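Local coordinates for protein geobacter metallireducens SMUG1 (PDB 5H9I) that belongs to the uracil-DNA glycosylase superfamily as a SMUG1-type protein, an alpha/beta fold with a central parallel sheet that holds xanthine in its pocket, at residues V58-G63 and N152-K157; V79-E82 and I86-T89; R176-L181 and E199-F204. All blocks are in the same frame, centred on the assembly; numbering follows the deposited sequence.

Contact 1 of 3, residues V58-G63 and N152-K157. With XAN (xanthine), chain B.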
loop_
_atom_site.group_PDB
_atom_site.type_symbol
_atom_site.label_atom_id
_atom_site.label_comp_id
_atom_site.label_asym_id
_atom_site.label_seq_id
_atom_site.Cartn_x
_atom_site.Cartn_y
_atom_site.Cartn_z
ATOM N N VAL A 58 -4.517 4.593 2.674
ATOM C CA VAL A 58 -3.483 3.793 3.236
ATOM C C VAL A 58 -3.951 2.354 3.376
ATOM O O VAL A 58 -4.957 2.052 4.024
ATOM C CB VAL A 58 -3.047 4.281 4.631
ATOM C CG1 VAL A 58 -1.969 3.474 5.248
ATOM C CG2 VAL A 58 -2.698 5.731 4.498
ATOM N N GLY A 59 -3.283 1.453 2.638
ATOM C CA GLY A 59 -3.535 -0.003 2.788
ATOM C C GLY A 59 -2.663 -0.571 3.875
ATOM O O GLY A 59 -1.912 0.120 4.481
ATOM N N MET A 60 -2.766 -1.834 4.048
ATOM C CA MET A 60 -2.024 -2.526 5.084
ATOM C C MET A 60 -0.687 -3.008 4.581
ATOM O O MET A 60 0.313 -2.559 5.015
ATOM C CB MET A 60 -2.862 -3.702 5.611
ATOM C CG MET A 60 -2.159 -4.590 6.653
ATOM S SD MET A 60 -3.261 -5.993 7.318
ATOM C CE MET A 60 -3.212 -6.969 5.875
ATOM N N ASN A 61 -0.676 -3.971 3.678
ATOM C CA ASN A 61 0.560 -4.466 3.149
ATOM C C ASN A 61 0.311 -5.191 1.813
ATOM O O ASN A 61 -0.829 -5.386 1.474
ATOM C CB ASN A 61 1.361 -5.357 4.179
ATOM C CG ASN A 61 0.878 -6.788 4.256
ATOM O OD1 ASN A 61 -0.324 -7.076 4.384
ATOM N ND2 ASN A 61 1.842 -7.717 4.215
ATOM N N PRO A 62 1.353 -5.500 1.043
ATOM C CA PRO A 62 1.103 -6.042 -0.296
ATOM C C PRO A 62 0.363 -7.346 -0.370
ATOM O O PRO A 62 0.477 -8.187 0.564
ATOM C CB PRO A 62 2.511 -6.313 -0.796
ATOM C CG PRO A 62 3.386 -5.233 -0.135
ATOM C CD PRO A 62 2.781 -5.185 1.258
ATOM N N GLY A 63 -0.435 -7.527 -1.413
ATOM C CA GLY A 63 -0.908 -8.870 -1.737
ATOM C C GLY A 63 0.138 -9.462 -2.625
ATOM O O GLY A 63 0.895 -8.819 -3.383
ATOM N N ASN A 152 0.548 -16.704 3.673
ATOM C CA ASN A 152 0.652 -15.303 4.060
ATOM C C ASN A 152 0.528 -15.078 5.567
ATOM O O ASN A 152 -0.289 -15.714 6.226
ATOM C CB ASN A 152 -0.442 -14.537 3.304
ATOM C CG ASN A 152 -0.187 -13.047 3.347
ATOM O OD1 ASN A 152 0.884 -12.596 2.953
ATOM N ND2 ASN A 152 -1.137 -12.305 3.883
ATOM N N ILE A 153 1.253 -14.149 6.132
ATOM C CA ILE A 153 1.204 -13.787 7.532
ATOM C C ILE A 153 0.930 -12.271 7.516
ATOM O O ILE A 153 1.823 -11.519 7.154
ATOM C CB ILE A 153 2.485 -14.054 8.344
ATOM C CG1 ILE A 153 2.957 -15.550 8.280
ATOM C CG2 ILE A 153 2.361 -13.545 9.760
ATOM C CD1 ILE A 153 4.384 -15.756 8.768
ATOM N N THR A 154 -0.275 -11.837 7.880
ATOM C CA THR A 154 -0.567 -10.383 7.980
ATOM C C THR A 154 0.130 -9.790 9.141
ATOM O O THR A 154 0.430 -10.431 10.088
ATOM C CB THR A 154 -2.088 -10.162 8.081
ATOM O OG1 THR A 154 -2.630 -10.920 9.166
ATOM C CG2 THR A 154 -2.688 -10.605 6.848
ATOM N N PRO A 155 0.465 -8.488 9.091
ATOM C CA PRO A 155 1.332 -7.966 10.140
ATOM C C PRO A 155 0.743 -7.884 11.566
ATOM O O PRO A 155 1.503 -7.846 12.532
ATOM C CB PRO A 155 1.689 -6.553 9.650
ATOM C CG PRO A 155 1.177 -6.478 8.302
ATOM C CD PRO A 155 0.356 -7.635 7.910
ATOM N N ASP A 156 -0.568 -7.912 11.663
ATOM C CA ASP A 156 -1.216 -8.008 12.931
ATOM C C ASP A 156 -0.882 -9.339 13.679
ATOM O O ASP A 156 -0.998 -9.370 14.905
ATOM C CB ASP A 156 -2.727 -7.841 12.708
ATOM C CG ASP A 156 -3.319 -8.987 11.912
ATOM O OD1 ASP A 156 -3.068 -8.989 10.697
ATOM O OD2 ASP A 156 -3.991 -9.914 12.481
ATOM N N LYS A 157 -0.475 -10.411 12.970
ATOM C CA LYS A 157 -0.211 -11.753 13.530
ATOM C C LYS A 157 1.271 -12.038 13.835
ATOM O O LYS A 157 1.650 -13.167 14.183
ATOM C CB LYS A 157 -0.735 -12.836 12.565
ATOM C CG LYS A 157 -2.218 -12.647 12.185
ATOM C CD LYS A 157 -2.777 -13.657 11.133
ATOM C CE LYS A 157 -1.839 -13.915 9.923
ATOM N NZ LYS A 157 -2.464 -14.202 8.579
HETATM N N9 XAN B . -4.254 -6.047 -1.787
HETATM C C4 XAN B . -3.505 -5.088 -1.317
HETATM N N3 XAN B . -2.525 -4.337 -1.810
HETATM C C2 XAN B . -1.978 -3.466 -1.086
HETATM O O2 XAN B . -1.057 -2.837 -1.540
HETATM N N1 XAN B . -2.381 -3.193 0.163
HETATM C C6 XAN B . -3.343 -3.831 0.755
HETATM O O6 XAN B . -3.685 -3.631 1.926
HETATM C C5 XAN B . -3.942 -4.866 0.033
HETATM N N7 XAN B . -4.922 -5.716 0.303
HETATM C C8 XAN B . -5.113 -6.424 -0.798
HETATM O O HOH W 1 2.199 -10.543 4.401
HETATM O O HOH W 2 -1.231 -9.350 3.953
#
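M60 and N61 converge on the ring of P155, and both reach its CD atom. The amide of N61 brings OD1 to 3.6 Å from P155 CD, with CG and ND2 slightly farther off, while M60 passes the same corner with SD 4.0 Å from P155 CD. M60 is extended to its sulfur and then bends (chi3 73°), which lays CE 3.8 Å from T154 CG2. Direct contact between the segments is van der Waals, the N61 amide oxygen included, without a hydrogen bond; the polar link runs through two waters. One donates to N61 OD1 at 2.5 Å and accepts from N152 ND2 at 3.0 Å. The other accepts from N61 ND2 at 2.9 Å and lies within bonding distance of N152 OD1 and I153 O. Because ND2 also donates to the carbonyl of L143, both ends of the N61 amide are gripped, and this fixes its rotation. Segment 58-63 leaves the inner strand 55-59 of the parallel sheet, and its turn lines the xanthine pocket of this UDG-like fold: M60 N donates to xanthine O6 at 2.9 Å (N-H...O angle 151°), with a weak second bond from N61 N. Thus M60 and N61 offer N-H groups to the ligand while their side-chain ends meet 152-157. Behind the contact, T154 OG1 donates to D156 OD1 at 2.5 Å, on the syn side of the carboxylate, and K157 N closes the 3-10 turn onto T154 O. P155 O accepts from Q163 NE2, and F192 of helix 191-201 touches both M60 and D156.

Contact 2 of 3, residues V79-E82 and I86-T89. With IPA (isopropyl alcohol), chain G; BME (beta-mercaptoethanol), chain F.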
loop_
_atom_site.group_PDB
_atom_site.type_symbol
_atom_site.label_atom_id
_atom_site.label_comp_id
_atom_site.label_asym_id
_atom_site.label_seq_id
_atom_site.Cartn_x
_atom_site.Cartn_y
_atom_site.Cartn_z
ATOM N N VAL A 79 -4.011 -3.285 -14.390
ATOM C CA VAL A 79 -4.349 -1.899 -14.188
ATOM C C VAL A 79 -3.087 -1.067 -14.091
ATOM O O VAL A 79 -3.086 0.115 -14.592
ATOM C CB VAL A 79 -5.428 -1.719 -13.072
ATOM C CG1 VAL A 79 -4.788 -1.844 -11.805
ATOM C CG2 VAL A 79 -6.103 -0.322 -13.318
ATOM N N VAL A 80 -1.965 -1.569 -13.549
ATOM C CA VAL A 80 -0.787 -0.778 -13.448
ATOM C C VAL A 80 -0.190 -0.548 -14.831
ATOM O O VAL A 80 0.181 0.581 -15.169
ATOM C CB VAL A 80 0.202 -1.426 -12.591
ATOM C CG1 VAL A 80 1.556 -0.767 -12.643
ATOM C CG2 VAL A 80 -0.282 -1.520 -11.137
ATOM N N THR A 81 -0.185 -1.566 -15.716
ATOM C CA THR A 81 0.345 -1.410 -17.048
ATOM C C THR A 81 -0.564 -0.582 -17.947
ATOM O O THR A 81 -0.069 0.293 -18.683
ATOM C CB THR A 81 0.682 -2.785 -17.747
ATOM O OG1 THR A 81 -0.508 -3.477 -17.999
ATOM C CG2 THR A 81 1.515 -3.555 -16.947
ATOM N N GLU A 82 -1.873 -0.814 -17.898
ATOM C CA GLU A 82 -2.818 -0.257 -18.875
ATOM C C GLU A 82 -3.245 1.140 -18.433
ATOM O O GLU A 82 -3.397 2.005 -19.304
ATOM C CB GLU A 82 -4.068 -1.153 -19.027
ATOM C CG GLU A 82 -3.683 -2.505 -19.667
ATOM C CD GLU A 82 -4.816 -3.584 -19.656
ATOM O OE1 GLU A 82 -5.961 -3.314 -19.175
ATOM O OE2 GLU A 82 -4.537 -4.756 -20.118
ATOM N N ILE A 86 2.754 1.970 -16.229
ATOM C CA ILE A 86 3.977 1.540 -15.600
ATOM C C ILE A 86 4.238 0.068 -15.878
ATOM O O ILE A 86 3.371 -0.731 -15.693
ATOM C CB ILE A 86 3.893 1.802 -14.082
ATOM C CG1 ILE A 86 3.935 3.311 -13.823
ATOM C CG2 ILE A 86 5.074 1.153 -13.343
ATOM C CD1 ILE A 86 3.731 3.647 -12.352
ATOM N N ASN A 87 5.410 -0.272 -16.380
ATOM C CA ASN A 87 5.809 -1.656 -16.618
ATOM C C ASN A 87 7.296 -1.647 -16.705
ATOM O O ASN A 87 7.833 -1.080 -17.630
ATOM C CB ASN A 87 5.270 -2.105 -17.990
ATOM C CG ASN A 87 5.643 -3.544 -18.335
ATOM O OD1 ASN A 87 6.580 -4.058 -17.799
ATOM N ND2 ASN A 87 4.863 -4.175 -19.151
ATOM N N GLY A 88 7.943 -2.251 -15.728
ATOM C CA GLY A 88 9.380 -2.125 -15.558
ATOM C C GLY A 88 10.035 -3.369 -14.982
ATOM O O GLY A 88 9.395 -4.400 -14.890
ATOM N N THR A 89 11.255 -3.180 -14.603
ATOM C CA THR A 89 12.175 -4.253 -14.059
ATOM C C THR A 89 11.805 -4.622 -12.672
ATOM O O THR A 89 11.778 -3.806 -11.786
ATOM C CB THR A 89 13.632 -3.842 -14.130
ATOM O OG1 THR A 89 13.914 -3.623 -15.520
ATOM C CG2 THR A 89 14.597 -4.921 -13.561
HETATM C C1 IPA G . -0.261 1.271 -21.183
HETATM C C2 IPA G . 0.188 2.670 -21.382
HETATM C C3 IPA G . 0.566 2.855 -22.869
HETATM O O2 IPA G . -0.803 3.589 -20.769
HETATM C C1 BME F . 8.925 -8.313 -15.424
HETATM C C2 BME F . 10.319 -8.830 -15.139
HETATM O O1 BME F . 8.684 -7.205 -14.596
HETATM S S2 BME F . 11.495 -7.589 -14.992
#
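At the exit of helix 77-84, V80 and I86 join the last turns to the loop that follows: I86 N donates to V80 O at 3.1 Å. This bond spans six residues, more than the four of a regular alpha-helical bond, and it closes the chain back on the helix just where its turns widen to pi type at 80-82. It is nearly straight at hydrogen (174°), although the donor stands 33° out of the carbonyl plane of V80. The carbonyl of the same residue points back at the helix: I86 O lies 3.4 Å from T81 CA in a weaker CA-H...O contact. Two methyls also touch that oxygen, V80 CG1 at 3.5 Å and T81 CG2 at 3.6 Å. V80 CG1, carried anti to its own nitrogen (chi1 170°), also packs 3.8 Å from I86 CB. The loop leaving helix 77-84, on its way to helix 112-125 in this UDG-like fold, packs more loosely at its outer pair: T81 and N87 run side by side in the same direction, with T81 CG2 4.1 Å from N87 ND2. The T81 hydroxyl turns back into the helix and bonds to A78 O, leaving its methyl to the loop. F105 touches V80, T81 and N87, while the buried I86 leans on P40, Y44 and R47 of helix 38-48. Farther along the loop, beta-mercaptoethanol, probably left from the crystallisation liquor, donates from O1 to G88 O at 2.9 Å and is also hydrogen-bonded to F105 N.

Contact 3 of 3, residues R176-L181 and E199-F204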
loop_
_atom_site.group_PDB
_atom_site.type_symbol
_atom_site.label_atom_id
_atom_site.label_comp_id
_atom_site.label_asym_id
_atom_site.label_seq_id
_atom_site.Cartn_x
_atom_site.Cartn_y
_atom_site.Cartn_z
ATOM N N ARG A 176 6.002 10.987 7.911
ATOM C CA ARG A 176 6.724 11.715 6.928
ATOM C C ARG A 176 5.880 11.927 5.639
ATOM O O ARG A 176 5.912 13.024 5.061
ATOM C CB ARG A 176 7.984 10.969 6.559
ATOM C CG ARG A 176 9.075 11.055 7.648
ATOM C CD ARG A 176 10.161 10.147 7.383
ATOM N NE ARG A 176 11.345 10.483 8.217
ATOM C CZ ARG A 176 12.365 9.679 8.390
ATOM N NH1 ARG A 176 12.457 8.447 7.912
ATOM N NH2 ARG A 176 13.367 10.189 9.165
ATOM N N THR A 177 5.147 10.902 5.253
ATOM C CA THR A 177 4.290 11.001 4.062
ATOM C C THR A 177 3.261 12.088 4.216
ATOM O O THR A 177 2.936 12.887 3.311
ATOM C CB THR A 177 3.682 9.625 3.756
ATOM O OG1 THR A 177 4.709 8.676 3.545
ATOM C CG2 THR A 177 2.747 9.745 2.580
ATOM N N VAL A 178 2.657 12.120 5.415
ATOM C CA VAL A 178 1.619 13.112 5.684
ATOM C C VAL A 178 2.219 14.534 5.782
ATOM O O VAL A 178 1.611 15.500 5.300
ATOM C CB VAL A 178 0.820 12.709 6.982
ATOM C CG1 VAL A 178 -0.022 13.863 7.512
ATOM C CG2 VAL A 178 -0.018 11.499 6.636
ATOM N N VAL A 179 3.378 14.672 6.394
ATOM C CA VAL A 179 3.992 16.005 6.425
ATOM C C VAL A 179 4.343 16.467 4.993
ATOM O O VAL A 179 4.164 17.641 4.690
ATOM C CB VAL A 179 5.254 16.001 7.297
ATOM C CG1 VAL A 179 6.103 17.309 7.104
ATOM C CG2 VAL A 179 4.810 15.797 8.763
ATOM N N LEU A 180 4.779 15.517 4.117
ATOM C CA LEU A 180 5.074 15.972 2.725
ATOM C C LEU A 180 3.835 16.295 1.901
ATOM O O LEU A 180 3.760 17.316 1.188
ATOM C CB LEU A 180 5.822 14.884 2.090
ATOM C CG LEU A 180 6.209 15.097 0.557
ATOM C CD1 LEU A 180 7.272 16.155 0.481
ATOM C CD2 LEU A 180 6.603 13.825 -0.100
ATOM N N LEU A 181 2.824 15.391 1.921
ATOM C CA LEU A 181 1.680 15.514 1.027
ATOM C C LEU A 181 0.644 16.443 1.539
ATOM O O LEU A 181 -0.170 16.945 0.801
ATOM C CB LEU A 181 1.074 14.112 0.738
ATOM C CG LEU A 181 2.036 13.135 0.093
ATOM C CD1 LEU A 181 1.207 11.878 -0.122
ATOM C CD2 LEU A 181 2.617 13.549 -1.243
ATOM N N GLU A 199 -3.186 5.612 15.188
ATOM C CA GLU A 199 -2.034 5.484 16.130
ATOM C C GLU A 199 -0.854 6.374 15.700
ATOM O O GLU A 199 -0.239 7.073 16.492
ATOM C CB GLU A 199 -1.519 4.065 16.257
ATOM C CG GLU A 199 -2.411 3.109 17.028
ATOM C CD GLU A 199 -2.218 3.242 18.549
ATOM O OE1 GLU A 199 -1.093 3.294 18.982
ATOM O OE2 GLU A 199 -3.216 3.349 19.199
ATOM N N ALA A 200 -0.536 6.364 14.416
ATOM C CA ALA A 200 0.607 7.067 13.923
ATOM C C ALA A 200 0.433 8.567 13.837
ATOM O O ALA A 200 1.419 9.289 13.935
ATOM C CB ALA A 200 1.014 6.487 12.538
ATOM N N LEU A 201 -0.778 9.026 13.561
ATOM C CA LEU A 201 -1.068 10.391 13.191
ATOM C C LEU A 201 -1.800 11.231 14.265
ATOM O O LEU A 201 -2.165 12.345 13.984
ATOM C CB LEU A 201 -1.861 10.444 11.886
ATOM C CG LEU A 201 -1.154 9.745 10.754
ATOM C CD1 LEU A 201 -2.093 9.658 9.561
ATOM C CD2 LEU A 201 0.113 10.450 10.386
ATOM N N GLU A 202 -1.985 10.650 15.453
ATOM C CA GLU A 202 -2.597 11.465 16.522
ATOM C C GLU A 202 -1.784 12.748 16.772
ATOM O O GLU A 202 -0.576 12.739 16.860
ATOM C CB GLU A 202 -2.705 10.624 17.731
ATOM C CG GLU A 202 -3.441 11.374 18.847
ATOM C CD GLU A 202 -3.617 10.591 20.080
ATOM O OE1 GLU A 202 -4.204 9.523 19.986
ATOM O OE2 GLU A 202 -3.060 11.055 21.112
ATOM N N GLY A 203 -2.519 13.860 16.836
ATOM C CA GLY A 203 -2.014 15.170 16.995
ATOM C C GLY A 203 -1.644 15.891 15.780
ATOM O O GLY A 203 -1.341 17.089 15.825
ATOM N N PHE A 204 -1.645 15.233 14.622
ATOM C CA PHE A 204 -1.587 15.927 13.383
ATOM C C PHE A 204 -2.952 16.581 13.053
ATOM O O PHE A 204 -4.035 16.119 13.394
ATOM C CB PHE A 204 -1.168 14.938 12.244
ATOM C CG PHE A 204 0.271 14.559 12.298
ATOM C CD1 PHE A 204 0.793 13.750 13.304
ATOM C CD2 PHE A 204 1.158 14.990 11.366
ATOM C CE1 PHE A 204 2.119 13.395 13.379
ATOM C CE2 PHE A 204 2.483 14.587 11.373
ATOM C CZ PHE A 204 3.007 13.859 12.428
#
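V178 meets both L201 and F204, and its two methyls divide the work. On the buried side CG2 faces the fork of L201, 3.9 Å from L201 CD2 and 4.0 Å from L201 CD1. The other methyl, CG1, set anti to the backbone N (chi1 165°), goes instead toward the F204 ring at a longer 4.2 Å from F204 CD2, approaching obliquely. The outer side depends on a single close approach: V179 CG2 reaches F204 CE2 at 3.7 Å, in the plane of the ring and at its edge, and the two side chains cross at about a right angle. V179 is exposed and F204 only partly covered, so this half opens toward solvent. A type II beta turn from L201 to F204, closed by F204 N on L201 O at 3.0 Å, swings the phenyl group back toward helix 160-181; G203, with positive phi, occupies its third position. R175, on that helix, touches L201 and F204 and donates from NH1 to A200 O. Inward, V178 and L201 both rest on V186 of strand 185-189, which places the contact where the ends of helices 160-181 and 191-201 cover the parallel sheet.

Overall arrangement
The three contacts show how chemistry follows place within one fold. Contact 1 lies nearest the chain's centre, about 9 Å away, beside the xanthine pocket, and joins its segments through van der Waals touches and bridging waters. Contacts 2 and 3 lie farther out, about 16 Å from that centre, on opposite sides of it. Contact 2 is local, a helix end tied to its loop by a backbone hydrogen bond and the packing of V80 on I86, whereas contact 3 is purely apolar and joins helix 160-181 to the end of helix 191-201 and the turn after it, over strand 185-189. Helix 191-201, which supplies part of contact 3, also covers M60 of contact 1 through F192.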